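Local coordinates for malonyl CoA-acyl carrier protein transacylase (Clostridium perfringens, PDB 3PTW) that probably transfers malonyl groups from coenzyme A to acyl carrier protein, the step that supplies malonyl units for fatty acid synthesis, at residues C88-G93 and N159-G164; K114-F119 and S247-P252; G130-L135 and V173-A178; E233-D238 and E243-Q248; N257-M262 and D268-I273. All blocks are in the same frame, centred on the assembly; numbering follows the deposited sequence.

Interaction 1. Residues C88-G93 and N159-G164; sequences CGLSLG and NYNSPG
Asn159 and Asn161 of strand 155-162 both reach the methyl groups of Leu90, which precedes Ser91 in a GxSxG sequence fitting a nucleophile elbow. The backbone supports that reading: Ser91 has phi 65° and psi -97°, a strained turn between a strand and a helix, consistent with the nucleophile site of acyltransferases. Following 159-164 in order, Asn159 comes first. Its CB is directed at the turn, and OD1 of Asn159 lies 3.7 Å from Leu90 CD1, the two side chains standing nearly perpendicular. Tyr160 then turns its CB away, while its backbone bonds to Val253 and Ile256. Asn161 does not aim its CB at the turn, yet its amide oxygen ends at Leu90 CD2, with CD1 farther off, so that the leucine fork is met by both asparagine oxygens. Asn161 and Ser162 next face Gln165 together, a classic beta bulge. No hydrogen bond links the segments, and just 102 Å² is buried. Leu90 chi2 of -22° is nearly eclipsed, and its closest contact is short for oxygen against methyl, so the exact placement of both groups is doubtful. As modelled, Asn161 OD1 lies 3.0 Å from Leu90 CD2, buried and with no modelled hydrogen-bond partner.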
# COMPACT_ATOMS: atom_id res chain seq x y z
N CYS A 88 8.86 -0.15 -0.90
CA CYS A 88 7.66 -0.83 -1.37
C CYS A 88 6.48 -0.31 -0.61
O CYS A 88 6.64 0.52 0.30
CB CYS A 88 7.78 -2.35 -1.25
SG CYS A 88 7.39 -3.07 0.32
N GLY A 89 5.30 -0.79 -1.01
CA GLY A 89 4.04 -0.48 -0.37
C GLY A 89 3.17 -1.73 -0.28
O GLY A 89 3.62 -2.85 -0.57
N LEU A 90 1.91 -1.53 0.11
CA LEU A 90 0.97 -2.64 0.25
C LEU A 90 -0.26 -2.22 -0.53
O LEU A 90 -1.08 -1.42 -0.04
CB LEU A 90 0.65 -2.89 1.73
CG LEU A 90 -0.30 -3.95 2.34
CD1 LEU A 90 -1.40 -4.48 1.42
CD2 LEU A 90 0.41 -5.09 2.93
N SER A 91 -0.35 -2.73 -1.77
CA SER A 91 -1.32 -2.29 -2.78
C SER A 91 -1.04 -0.83 -3.21
O SER A 91 -0.16 -0.60 -4.05
CB SER A 91 -2.78 -2.53 -2.34
OG SER A 91 -3.70 -2.10 -3.33
N LEU A 92 -1.74 0.14 -2.62
CA LEU A 92 -1.65 1.53 -3.08
C LEU A 92 -0.27 2.16 -2.95
O LEU A 92 0.17 2.89 -3.85
CB LEU A 92 -2.68 2.41 -2.37
CG LEU A 92 -2.58 3.91 -2.67
CD1 LEU A 92 -2.89 4.23 -4.14
CD2 LEU A 92 -3.48 4.71 -1.75
N GLY A 93 0.41 1.91 -1.83
CA GLY A 93 1.74 2.47 -1.57
C GLY A 93 2.82 2.05 -2.56
O GLY A 93 3.91 2.65 -2.59
N ASN A 159 -4.21 -10.98 0.24
CA ASN A 159 -3.06 -10.38 0.91
C ASN A 159 -2.30 -11.42 1.72
O ASN A 159 -2.91 -12.30 2.33
CB ASN A 159 -3.48 -9.24 1.83
CG ASN A 159 -4.30 -8.18 1.11
OD1 ASN A 159 -3.77 -7.17 0.71
ND2 ASN A 159 -5.59 -8.43 0.94
N TYR A 160 -0.98 -11.32 1.71
CA TYR A 160 -0.10 -12.12 2.57
C TYR A 160 0.77 -11.10 3.30
O TYR A 160 1.77 -10.62 2.78
CB TYR A 160 0.71 -13.14 1.76
CG TYR A 160 -0.19 -14.18 1.13
CD1 TYR A 160 -0.51 -15.36 1.82
CD2 TYR A 160 -0.78 -13.96 -0.12
CE1 TYR A 160 -1.38 -16.31 1.26
CE2 TYR A 160 -1.65 -14.90 -0.69
CZ TYR A 160 -1.94 -16.07 0.01
OH TYR A 160 -2.78 -17.00 -0.52
N ASN A 161 0.34 -10.73 4.50
CA ASN A 161 0.89 -9.57 5.18
C ASN A 161 1.96 -9.87 6.20
O ASN A 161 2.90 -9.09 6.36
CB ASN A 161 -0.24 -8.72 5.77
CG ASN A 161 -1.17 -8.15 4.70
OD1 ASN A 161 -0.75 -7.80 3.60
ND2 ASN A 161 -2.44 -8.05 5.03
N SER A 162 1.81 -11.00 6.91
CA SER A 162 2.76 -11.43 7.93
C SER A 162 2.40 -12.86 8.38
O SER A 162 1.34 -13.34 7.99
CB SER A 162 2.77 -10.45 9.12
OG SER A 162 1.75 -10.75 10.05
N PRO A 163 3.25 -13.54 9.19
CA PRO A 163 2.92 -14.91 9.64
C PRO A 163 1.61 -14.94 10.42
O PRO A 163 1.45 -14.19 11.38
CB PRO A 163 4.08 -15.28 10.59
CG PRO A 163 5.16 -14.26 10.34
CD PRO A 163 4.46 -13.01 9.85
N GLY A 164 0.67 -15.78 10.01
CA GLY A 164 -0.66 -15.74 10.64
C GLY A 164 -1.56 -14.54 10.29
O GLY A 164 -2.60 -14.33 10.93

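Interaction 2. Residues K114-F119 and S247-P252; sequences KKRGKF and SQVKKP
Arg116 reaches out of helix 106-122 to Gln248 and Val249 of 247-252. Its CG stands anti to the backbone N (chi1 172°), and the chain stays extended as far as NE, which carries the guanidinium across to the other segment. Gln248 is also extended beyond CG, and its side chain lies roughly perpendicular to that of the arginine. Arg116 NH2 donates to Gln248 OE1 at 2.9 Å, but the bond is bent, with an N-H...O angle of 132°. The donor sits above the amide carbonyl plane, and the acceptor is tilted out of the guanidinium plane; the two flat groups are turned 64° apart. A water closes a second path: it accepts from Arg116 NE at 3.0 Å, in the guanidinium plane, and donates to Gln248 OE1 at 2.7 Å. That oxygen is thus gripped by two donors; NE and NH2 both lead to it, one through the water. Val249 completes the contact with CG1 placed 3.7 Å from Arg116 NE, its side chain running antiparallel to the arginine. The other end of the Gln248 amide, NE2, binds Ser91 O, while Arg116 NH2 also reaches Ser91 OG and NH1 makes a third tie, to Gln63. In related malonyltransferases an arginine at the active site holds the malonyl carboxylate, and this placement beside Ser91 is consistent with that role. Helix 93-100 lies alongside, Tyr95 touching both Arg116 and Gln248, and helix 204-214 packs on helix 106-122 through Phe119.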
# COMPACT_ATOMS: atom_id res chain seq x y z
N LYS A 114 -6.51 7.97 -8.68
CA LYS A 114 -7.90 8.37 -8.55
C LYS A 114 -8.73 7.50 -9.50
O LYS A 114 -9.76 6.96 -9.11
CB LYS A 114 -8.07 9.86 -8.85
CG LYS A 114 -9.50 10.37 -8.82
CD LYS A 114 -9.53 11.89 -9.04
CE LYS A 114 -10.92 12.37 -9.45
NZ LYS A 114 -11.81 12.44 -8.26
N LYS A 115 -8.25 7.35 -10.74
CA LYS A 115 -8.92 6.52 -11.73
C LYS A 115 -8.96 5.06 -11.30
O LYS A 115 -9.99 4.41 -11.39
CB LYS A 115 -8.28 6.69 -13.12
CG LYS A 115 -8.61 8.05 -13.76
CD LYS A 115 -8.27 8.09 -15.24
CE LYS A 115 -8.29 9.52 -15.82
NZ LYS A 115 -7.16 10.40 -15.29
N ARG A 116 -7.82 4.57 -10.80
CA ARG A 116 -7.67 3.21 -10.30
C ARG A 116 -8.66 2.92 -9.18
O ARG A 116 -9.32 1.88 -9.18
CB ARG A 116 -6.23 3.01 -9.79
CG ARG A 116 -5.95 1.70 -9.04
CD ARG A 116 -4.50 1.74 -8.51
NE ARG A 116 -4.03 0.47 -7.95
CZ ARG A 116 -4.20 0.10 -6.68
NH1 ARG A 116 -4.86 0.87 -5.83
NH2 ARG A 116 -3.73 -1.08 -6.27
N GLY A 117 -8.75 3.84 -8.23
CA GLY A 117 -9.62 3.68 -7.07
C GLY A 117 -11.05 3.59 -7.50
O GLY A 117 -11.82 2.78 -6.96
N LYS A 118 -11.42 4.42 -8.48
CA LYS A 118 -12.73 4.39 -9.12
C LYS A 118 -12.99 3.02 -9.73
O LYS A 118 -14.05 2.40 -9.50
CB LYS A 118 -12.78 5.46 -10.21
CG LYS A 118 -14.15 5.80 -10.79
CD LYS A 118 -14.01 6.65 -12.08
CE LYS A 118 -13.59 8.12 -11.84
NZ LYS A 118 -12.12 8.45 -11.66
N PHE A 119 -12.01 2.52 -10.51
CA PHE A 119 -12.19 1.26 -11.22
C PHE A 119 -12.31 0.07 -10.25
O PHE A 119 -13.16 -0.81 -10.44
CB PHE A 119 -11.05 1.00 -12.23
CG PHE A 119 -10.84 2.11 -13.23
CD1 PHE A 119 -11.90 2.89 -13.70
CD2 PHE A 119 -9.56 2.36 -13.73
CE1 PHE A 119 -11.70 3.92 -14.63
CE2 PHE A 119 -9.34 3.38 -14.66
CZ PHE A 119 -10.41 4.16 -15.11
N SER A 247 -1.91 -6.43 -13.19
CA SER A 247 -2.03 -7.62 -12.33
C SER A 247 -2.30 -7.34 -10.83
O SER A 247 -3.06 -8.05 -10.19
CB SER A 247 -0.77 -8.48 -12.46
OG SER A 247 -0.63 -8.98 -13.77
N GLN A 248 -1.67 -6.29 -10.29
CA GLN A 248 -1.71 -5.99 -8.85
C GLN A 248 -3.12 -5.92 -8.25
O GLN A 248 -3.35 -6.43 -7.14
CB GLN A 248 -0.94 -4.69 -8.54
CG GLN A 248 -0.67 -4.47 -7.05
CD GLN A 248 -0.45 -3.01 -6.69
OE1 GLN A 248 -1.14 -2.12 -7.20
NE2 GLN A 248 0.48 -2.77 -5.78
N VAL A 249 -4.05 -5.28 -8.97
CA VAL A 249 -5.42 -5.11 -8.44
C VAL A 249 -6.21 -6.44 -8.44
O VAL A 249 -7.18 -6.59 -7.70
CB VAL A 249 -6.21 -3.99 -9.19
CG1 VAL A 249 -5.38 -2.71 -9.28
CG2 VAL A 249 -6.65 -4.45 -10.59
N LYS A 250 -5.78 -7.40 -9.23
CA LYS A 250 -6.55 -8.64 -9.38
C LYS A 250 -5.83 -9.91 -8.89
O LYS A 250 -6.40 -11.00 -8.97
CB LYS A 250 -7.00 -8.81 -10.82
CG LYS A 250 -5.85 -8.89 -11.81
CD LYS A 250 -6.22 -9.73 -13.00
CE LYS A 250 -5.37 -9.39 -14.20
NZ LYS A 250 -5.69 -10.33 -15.29
N LYS A 251 -4.60 -9.74 -8.37
CA LYS A 251 -3.74 -10.82 -7.87
C LYS A 251 -3.34 -10.58 -6.40
O LYS A 251 -3.46 -9.47 -5.91
CB LYS A 251 -2.45 -10.91 -8.71
CG LYS A 251 -2.62 -11.47 -10.13
CD LYS A 251 -3.32 -12.80 -10.06
CE LYS A 251 -3.63 -13.40 -11.43
NZ LYS A 251 -4.19 -14.75 -11.11
N PRO A 252 -2.84 -11.63 -5.71
CA PRO A 252 -2.41 -11.51 -4.33
C PRO A 252 -1.33 -10.45 -4.11
O PRO A 252 -0.40 -10.32 -4.91
CB PRO A 252 -1.82 -12.91 -4.04
CG PRO A 252 -2.58 -13.81 -4.93
CD PRO A 252 -2.74 -13.02 -6.19
O HOH W 1 -2.12 -1.11 -9.55

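Interaction 3. Residues G130-L135 and V173-A178; sequences GMVAVL and VALEKA
Val132 and Leu175 bring the two backbones to their nearest point, with CA atoms 7.2 Å apart. The axes of strand 130-135 and helix 173-178 run almost parallel, 13° between their N-to-C directions, and come within 9.0 Å of each other, a spacing that suits a helix lying along one face of a sheet. Leu175 carries the helix side alone. Its branch carbon CG meets Val132 CG2 at 3.7 Å, the two side chains pointing opposite ways, flank to flank. Val132 offers that methyl by setting CG2 anti to its carbonyl carbon. Further out, Leu175 CD2 settles on the backbone of Gly130, 3.4 Å from its O, where no side chain intervenes. Leu175 torsions depart from the usual staggered values (chi1 -104°, chi2 18°), so its exact branch placement deserves some reserve. No hydrogen bond crosses; the contact is van der Waals, aliphatic carbon on methyl and methyl on peptide, and buries 138 Å². Strand order 2-3-1-4 and the beta-alpha-beta-beta-alpha-beta succession identify a ferredoxin-like subdomain. Within it, Leu175 also touches Val155 of strand 155-162, Val132 meets Ala189 of strand 188-191, and Ala178, one turn along helix 172-184, packs on Ile168 of strand 165-169 and Ile145 of the companion helix 139-149.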
# COMPACT_ATOMS: atom_id res chain seq x y z
N GLY A 130 -16.51 -9.48 -1.20
CA GLY A 130 -15.95 -8.87 0.00
C GLY A 130 -14.57 -9.39 0.32
O GLY A 130 -13.91 -9.98 -0.54
N MET A 131 -14.11 -9.15 1.54
CA MET A 131 -12.79 -9.60 1.96
C MET A 131 -12.85 -10.13 3.38
O MET A 131 -13.66 -9.67 4.20
CB MET A 131 -11.77 -8.46 1.85
CG MET A 131 -11.61 -7.93 0.42
SD MET A 131 -10.48 -6.52 0.33
CE MET A 131 -8.92 -7.39 0.13
N VAL A 132 -11.99 -11.12 3.65
CA VAL A 132 -11.96 -11.78 4.95
C VAL A 132 -10.53 -11.88 5.48
O VAL A 132 -9.65 -12.45 4.81
CB VAL A 132 -12.63 -13.18 4.89
CG1 VAL A 132 -12.47 -13.92 6.22
CG2 VAL A 132 -14.12 -13.05 4.53
N ALA A 133 -10.31 -11.32 6.67
CA ALA A 133 -9.05 -11.50 7.39
C ALA A 133 -8.94 -12.95 7.90
O ALA A 133 -9.90 -13.50 8.44
CB ALA A 133 -8.94 -10.52 8.57
N VAL A 134 -7.78 -13.57 7.70
CA VAL A 134 -7.57 -14.97 8.10
C VAL A 134 -6.38 -15.01 9.07
O VAL A 134 -5.28 -14.60 8.73
CB VAL A 134 -7.32 -15.89 6.88
CG1 VAL A 134 -7.00 -17.33 7.33
CG2 VAL A 134 -8.52 -15.89 5.94
N LEU A 135 -6.63 -15.50 10.29
CA LEU A 135 -5.61 -15.50 11.33
C LEU A 135 -5.12 -16.90 11.66
O LEU A 135 -5.89 -17.86 11.59
CB LEU A 135 -6.14 -14.81 12.60
CG LEU A 135 -6.58 -13.35 12.54
CD1 LEU A 135 -6.92 -12.86 13.93
CD2 LEU A 135 -5.48 -12.49 11.95
N VAL A 173 -20.89 -15.17 -0.84
CA VAL A 173 -21.51 -16.44 -0.59
C VAL A 173 -20.46 -17.55 -0.41
O VAL A 173 -20.60 -18.41 0.46
CB VAL A 173 -22.60 -16.70 -1.69
CG1 VAL A 173 -22.07 -17.53 -2.85
CG2 VAL A 173 -23.83 -17.30 -1.08
N ALA A 174 -19.37 -17.49 -1.19
CA ALA A 174 -18.27 -18.46 -1.05
C ALA A 174 -17.39 -18.14 0.16
O ALA A 174 -16.93 -19.05 0.85
CB ALA A 174 -17.43 -18.50 -2.32
N LEU A 175 -17.19 -16.85 0.41
CA LEU A 175 -16.43 -16.37 1.57
C LEU A 175 -17.06 -16.84 2.89
O LEU A 175 -16.35 -17.16 3.84
CB LEU A 175 -16.35 -14.85 1.56
CG LEU A 175 -15.08 -14.12 1.15
CD1 LEU A 175 -14.06 -14.96 0.36
CD2 LEU A 175 -15.40 -12.83 0.44
N GLU A 176 -18.38 -16.89 2.92
CA GLU A 176 -19.11 -17.39 4.07
C GLU A 176 -18.76 -18.84 4.34
O GLU A 176 -18.59 -19.24 5.49
CB GLU A 176 -20.62 -17.27 3.83
CG GLU A 176 -21.35 -16.56 4.94
CD GLU A 176 -21.68 -15.12 4.59
OE1 GLU A 176 -20.75 -14.28 4.58
OE2 GLU A 176 -22.87 -14.84 4.32
N LYS A 177 -18.66 -19.65 3.29
CA LYS A 177 -18.27 -21.05 3.47
C LYS A 177 -16.82 -21.21 3.94
O LYS A 177 -16.52 -22.05 4.80
CB LYS A 177 -18.54 -21.86 2.20
CG LYS A 177 -19.05 -23.27 2.47
CD LYS A 177 -20.56 -23.42 2.25
CE LYS A 177 -21.40 -22.55 3.17
NZ LYS A 177 -22.73 -22.30 2.56
N ALA A 178 -15.93 -20.37 3.39
CA ALA A 178 -14.51 -20.37 3.77
C ALA A 178 -14.34 -20.10 5.26
O ALA A 178 -13.54 -20.78 5.92
CB ALA A 178 -13.75 -19.33 2.94

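Interaction 4. Residues E233-D238 and E243-Q248; sequences EAYLED and ELLTSQ
Tyr235 runs its ring alongside Leu244 and extends its hydroxyl to Leu245, bridging two successive residues of helix 241-248. Tyr235 ring atom CE1 stands 3.7 Å from Leu244 CD2, which approaches obliquely, and 3.9 Å from Leu244 CB. The two side chains run antiparallel, so contact extends over CD1 and CE1 of the ring. Leu245 instead comes in nearly perpendicular to the tyrosine, its CD1 3.2 Å from Tyr235 OH. The tyrosine gets there with CG beside the backbone N and anti to the carbonyl carbon (chi1 -82°), although its CB does not face the helix. Both leucines have chi2 at 23°, close to eclipsed, so the short hydroxyl-to-methyl separation should be read with caution. On the helix, Ser247 fastens the turn: its N reaches Glu243 O at 2.8 Å and its OG at 3.0 Å, from opposite faces of the carbonyl plane. The contact packs the helix against the edge of the mixed sheet, beside strand 233-234; Tyr235 and Leu244 both touch Ser228 of strand 225-228, while Leu245 reaches helix 93-100. Chemically, Leu244 meets ring carbons and Leu245 the hydroxyl oxygen, and no hydrogen bond spans the segments. The hydrogen bond to Glu94 OE2 satisfies the buried Tyr235 hydroxyl and probably helps fix the ring's position beside the helix.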
# COMPACT_ATOMS: atom_id res chain seq x y z
N GLU A 233 8.92 -9.66 -5.06
CA GLU A 233 10.34 -9.38 -5.26
C GLU A 233 10.50 -8.15 -6.15
O GLU A 233 9.50 -7.58 -6.60
CB GLU A 233 11.09 -10.58 -5.88
CG GLU A 233 10.51 -11.10 -7.17
CD GLU A 233 11.18 -12.38 -7.66
OE1 GLU A 233 11.68 -13.16 -6.83
OE2 GLU A 233 11.18 -12.61 -8.89
N ALA A 234 11.74 -7.75 -6.38
CA ALA A 234 12.03 -6.47 -7.04
C ALA A 234 11.55 -6.44 -8.49
O ALA A 234 11.61 -7.45 -9.20
CB ALA A 234 13.54 -6.14 -6.95
N TYR A 235 11.05 -5.27 -8.92
CA TYR A 235 10.95 -4.93 -10.34
C TYR A 235 12.34 -5.06 -10.95
O TYR A 235 13.32 -4.55 -10.39
CB TYR A 235 10.51 -3.48 -10.52
CG TYR A 235 9.03 -3.20 -10.41
CD1 TYR A 235 8.23 -3.11 -11.55
CD2 TYR A 235 8.43 -2.98 -9.17
CE1 TYR A 235 6.86 -2.82 -11.46
CE2 TYR A 235 7.06 -2.69 -9.07
CZ TYR A 235 6.28 -2.61 -10.22
OH TYR A 235 4.93 -2.33 -10.14
N LEU A 236 12.42 -5.74 -12.09
CA LEU A 236 13.65 -5.81 -12.87
C LEU A 236 13.44 -4.91 -14.08
O LEU A 236 12.29 -4.61 -14.44
CB LEU A 236 13.96 -7.26 -13.28
CG LEU A 236 14.06 -8.29 -12.13
CD1 LEU A 236 14.40 -9.70 -12.62
CD2 LEU A 236 15.08 -7.85 -11.06
N GLU A 237 14.51 -4.46 -14.71
CA GLU A 237 14.34 -3.52 -15.81
C GLU A 237 13.71 -4.15 -17.07
O GLU A 237 13.12 -3.44 -17.87
CB GLU A 237 15.62 -2.70 -16.11
CG GLU A 237 16.94 -3.32 -15.65
CD GLU A 237 17.56 -4.24 -16.68
OE1 GLU A 237 17.01 -4.36 -17.79
OE2 GLU A 237 18.62 -4.84 -16.37
N ASP A 238 13.80 -5.47 -17.21
CA ASP A 238 13.13 -6.15 -18.33
C ASP A 238 11.67 -6.54 -18.00
O ASP A 238 10.99 -7.15 -18.82
CB ASP A 238 13.93 -7.36 -18.84
CG ASP A 238 13.88 -7.51 -20.37
OD1 ASP A 238 14.42 -8.51 -20.90
OD2 ASP A 238 13.30 -6.63 -21.05
N GLU A 243 2.03 -4.05 -16.79
CA GLU A 243 1.42 -5.36 -16.55
C GLU A 243 1.47 -5.75 -15.08
O GLU A 243 0.51 -6.30 -14.56
CB GLU A 243 2.10 -6.43 -17.41
CG GLU A 243 1.78 -7.85 -17.04
CD GLU A 243 2.92 -8.78 -17.41
OE1 GLU A 243 3.60 -9.29 -16.49
OE2 GLU A 243 3.16 -8.97 -18.64
N LEU A 244 2.59 -5.46 -14.42
CA LEU A 244 2.71 -5.69 -12.98
C LEU A 244 1.73 -4.83 -12.17
O LEU A 244 1.34 -5.20 -11.07
CB LEU A 244 4.14 -5.44 -12.52
CG LEU A 244 5.05 -6.66 -12.25
CD1 LEU A 244 4.64 -7.95 -12.97
CD2 LEU A 244 6.48 -6.31 -12.58
N LEU A 245 1.35 -3.69 -12.73
CA LEU A 245 0.43 -2.75 -12.06
C LEU A 245 -1.01 -3.13 -12.41
O LEU A 245 -1.94 -2.99 -11.60
CB LEU A 245 0.75 -1.33 -12.50
CG LEU A 245 1.36 -0.27 -11.58
CD1 LEU A 245 2.13 -0.82 -10.38
CD2 LEU A 245 2.20 0.71 -12.39
N THR A 246 -1.18 -3.64 -13.62
CA THR A 246 -2.45 -4.21 -14.06
C THR A 246 -2.79 -5.43 -13.20
O THR A 246 -3.85 -5.45 -12.57
CB THR A 246 -2.38 -4.56 -15.56
OG1 THR A 246 -2.42 -3.33 -16.30
CG2 THR A 246 -3.53 -5.47 -16.00
N SER A 247 -1.91 -6.43 -13.19
CA SER A 247 -2.03 -7.62 -12.33
C SER A 247 -2.30 -7.34 -10.83
O SER A 247 -3.06 -8.05 -10.19
CB SER A 247 -0.77 -8.48 -12.46
OG SER A 247 -0.63 -8.98 -13.77
N GLN A 248 -1.67 -6.29 -10.29
CA GLN A 248 -1.71 -5.99 -8.85
C GLN A 248 -3.12 -5.92 -8.25
O GLN A 248 -3.35 -6.43 -7.14
CB GLN A 248 -0.94 -4.69 -8.54
CG GLN A 248 -0.67 -4.47 -7.05
CD GLN A 248 -0.45 -3.01 -6.69
OE1 GLN A 248 -1.14 -2.12 -7.20
NE2 GLN A 248 0.48 -2.77 -5.78

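Interaction 5. Residues N257-M262 and D268-I273; sequences NDIEKM and DTFIEI
Met262 and Ile259, one turn apart on helix 255-264, close on the outer end of the Phe270 ring, and there the contact is tight. Met262 makes the fuller approach: its CE lies 3.8 Å and its SD 3.9 Å from Phe270 CE1, and CB also touches that carbon. Met262 SD lies in the Phe270 ring plane, at its edge, 5.3 Å from the centroid of that ring and 88° off the normal, a Met-aromatic contact. The bend at chi3 (79°) curls CE round to the same ring carbon. Ile259 adds a lighter touch, its CG2 at 4.1 Å from Phe270 CZ; CG2 is the branch anti to the backbone N, and the methyl arrives obliquely. The backbones themselves stay well apart, their nearest CA atoms, of Met262 and Asp268, being 8.7 Å from each other, so the side chains span the interval. The loose side lies round the helix, where Glu260 is solvent-exposed with its CB directed away from the strand. At the strand's start, the partly exposed Asp268 bonds locally, its OD1 receiving Thr269 OG1 at 2.8 Å from above the carboxylate plane. Ile259 further meets Leu7 of strand 4-8, and Met262 touches Met227 of strand 225-228. A helix returning to a strand parallel to 4-8, with its apolar flank laid on the sheet, is the packing of an alpha/beta core, here the hydrolase-like part of the acyl transferase domain.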
# COMPACT_ATOMS: atom_id res chain seq x y z
N ASN A 257 6.54 -11.38 1.33
CA ASN A 257 7.69 -11.72 0.48
C ASN A 257 8.52 -10.46 0.15
O ASN A 257 9.76 -10.51 0.14
CB ASN A 257 7.24 -12.41 -0.81
CG ASN A 257 6.28 -13.58 -0.56
OD1 ASN A 257 5.13 -13.40 -0.14
ND2 ASN A 257 6.75 -14.77 -0.84
N ASP A 258 7.81 -9.36 -0.10
CA ASP A 258 8.45 -8.07 -0.38
C ASP A 258 9.38 -7.68 0.76
O ASP A 258 10.55 -7.36 0.52
CB ASP A 258 7.40 -6.96 -0.58
CG ASP A 258 6.72 -7.02 -1.93
OD1 ASP A 258 7.33 -7.56 -2.89
OD2 ASP A 258 5.59 -6.51 -2.05
N ILE A 259 8.87 -7.74 1.99
CA ILE A 259 9.66 -7.39 3.18
C ILE A 259 10.88 -8.31 3.30
O ILE A 259 12.00 -7.84 3.50
CB ILE A 259 8.81 -7.43 4.47
CG1 ILE A 259 7.65 -6.43 4.38
CG2 ILE A 259 9.69 -7.22 5.72
CD1 ILE A 259 8.09 -4.95 4.12
N GLU A 260 10.63 -9.61 3.14
CA GLU A 260 11.66 -10.64 3.22
C GLU A 260 12.80 -10.33 2.24
O GLU A 260 13.98 -10.39 2.61
CB GLU A 260 11.01 -12.02 2.92
CG GLU A 260 11.29 -13.13 3.93
CD GLU A 260 10.02 -13.84 4.46
OE1 GLU A 260 9.88 -13.92 5.71
OE2 GLU A 260 9.17 -14.31 3.67
N LYS A 261 12.45 -9.98 1.00
CA LYS A 261 13.43 -9.62 -0.01
C LYS A 261 14.18 -8.34 0.33
O LYS A 261 15.40 -8.23 0.10
CB LYS A 261 12.78 -9.52 -1.39
CG LYS A 261 12.47 -10.88 -2.02
CD LYS A 261 13.73 -11.55 -2.55
CE LYS A 261 13.48 -13.03 -2.80
NZ LYS A 261 13.77 -13.85 -1.58
N MET A 262 13.47 -7.37 0.90
CA MET A 262 14.09 -6.13 1.33
C MET A 262 15.19 -6.45 2.36
O MET A 262 16.29 -5.93 2.26
CB MET A 262 13.06 -5.15 1.90
CG MET A 262 12.18 -4.50 0.83
SD MET A 262 10.97 -3.31 1.43
CE MET A 262 12.01 -1.86 1.67
N ASP A 268 18.07 -2.94 7.18
CA ASP A 268 17.99 -3.25 8.60
C ASP A 268 17.15 -2.20 9.32
O ASP A 268 16.89 -2.32 10.52
CB ASP A 268 19.40 -3.38 9.21
CG ASP A 268 20.20 -2.09 9.13
OD1 ASP A 268 19.67 -1.06 8.65
OD2 ASP A 268 21.37 -2.10 9.55
N THR A 269 16.71 -1.18 8.58
CA THR A 269 15.92 -0.08 9.14
C THR A 269 14.76 0.28 8.20
O THR A 269 14.98 0.72 7.07
CB THR A 269 16.81 1.15 9.42
OG1 THR A 269 18.04 0.74 10.04
CG2 THR A 269 16.10 2.15 10.34
N PHE A 270 13.54 0.05 8.66
CA PHE A 270 12.34 0.34 7.89
C PHE A 270 11.70 1.61 8.39
O PHE A 270 11.50 1.80 9.60
CB PHE A 270 11.35 -0.81 7.98
CG PHE A 270 11.79 -2.03 7.25
CD1 PHE A 270 11.48 -2.20 5.90
CD2 PHE A 270 12.53 -3.01 7.89
CE1 PHE A 270 11.89 -3.35 5.21
CE2 PHE A 270 12.94 -4.17 7.21
CZ PHE A 270 12.61 -4.33 5.87
N ILE A 271 11.40 2.50 7.46
CA ILE A 271 10.69 3.73 7.76
C ILE A 271 9.37 3.70 7.01
O ILE A 271 9.36 3.79 5.78
CB ILE A 271 11.46 4.99 7.31
CG1 ILE A 271 12.95 4.89 7.65
CG2 ILE A 271 10.76 6.26 7.85
CD1 ILE A 271 13.36 5.41 9.00
N GLU A 272 8.27 3.56 7.76
CA GLU A 272 6.93 3.68 7.20
C GLU A 272 6.61 5.16 6.99
O GLU A 272 6.74 5.96 7.90
CB GLU A 272 5.90 3.02 8.12
CG GLU A 272 4.44 3.19 7.71
CD GLU A 272 3.53 2.17 8.38
OE1 GLU A 272 3.86 1.74 9.51
OE2 GLU A 272 2.47 1.80 7.79
N ILE A 273 6.22 5.51 5.78
CA ILE A 273 5.99 6.90 5.42
C ILE A 273 4.55 7.09 4.98
O ILE A 273 4.08 6.43 4.05
CB ILE A 273 6.96 7.36 4.31
CG1 ILE A 273 8.40 7.37 4.85
CG2 ILE A 273 6.54 8.74 3.75
CD1 ILE A 273 9.46 7.52 3.77

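In the fold
From the N terminus, interaction 1 opens at strand 86-89 and closes on strand 155-162, joining the mixed sheet of the core to the antiparallel sheet. Interaction 2 opens within that loop and closes far beyond it, at 247-252, so the two cross. Interaction 3 crosses interaction 1 but is nested inside interaction 2, confined to the smaller subdomain. Interaction 4 then closes a short loop ending on the stretch used by interaction 2, sharing Ser247 and Gln248. Interaction 5 follows in series, seating the next helix on the core. Interactions 1 and 2 meet at Ser91, while Cys88 of interaction 1 packs against Met262 of interaction 5.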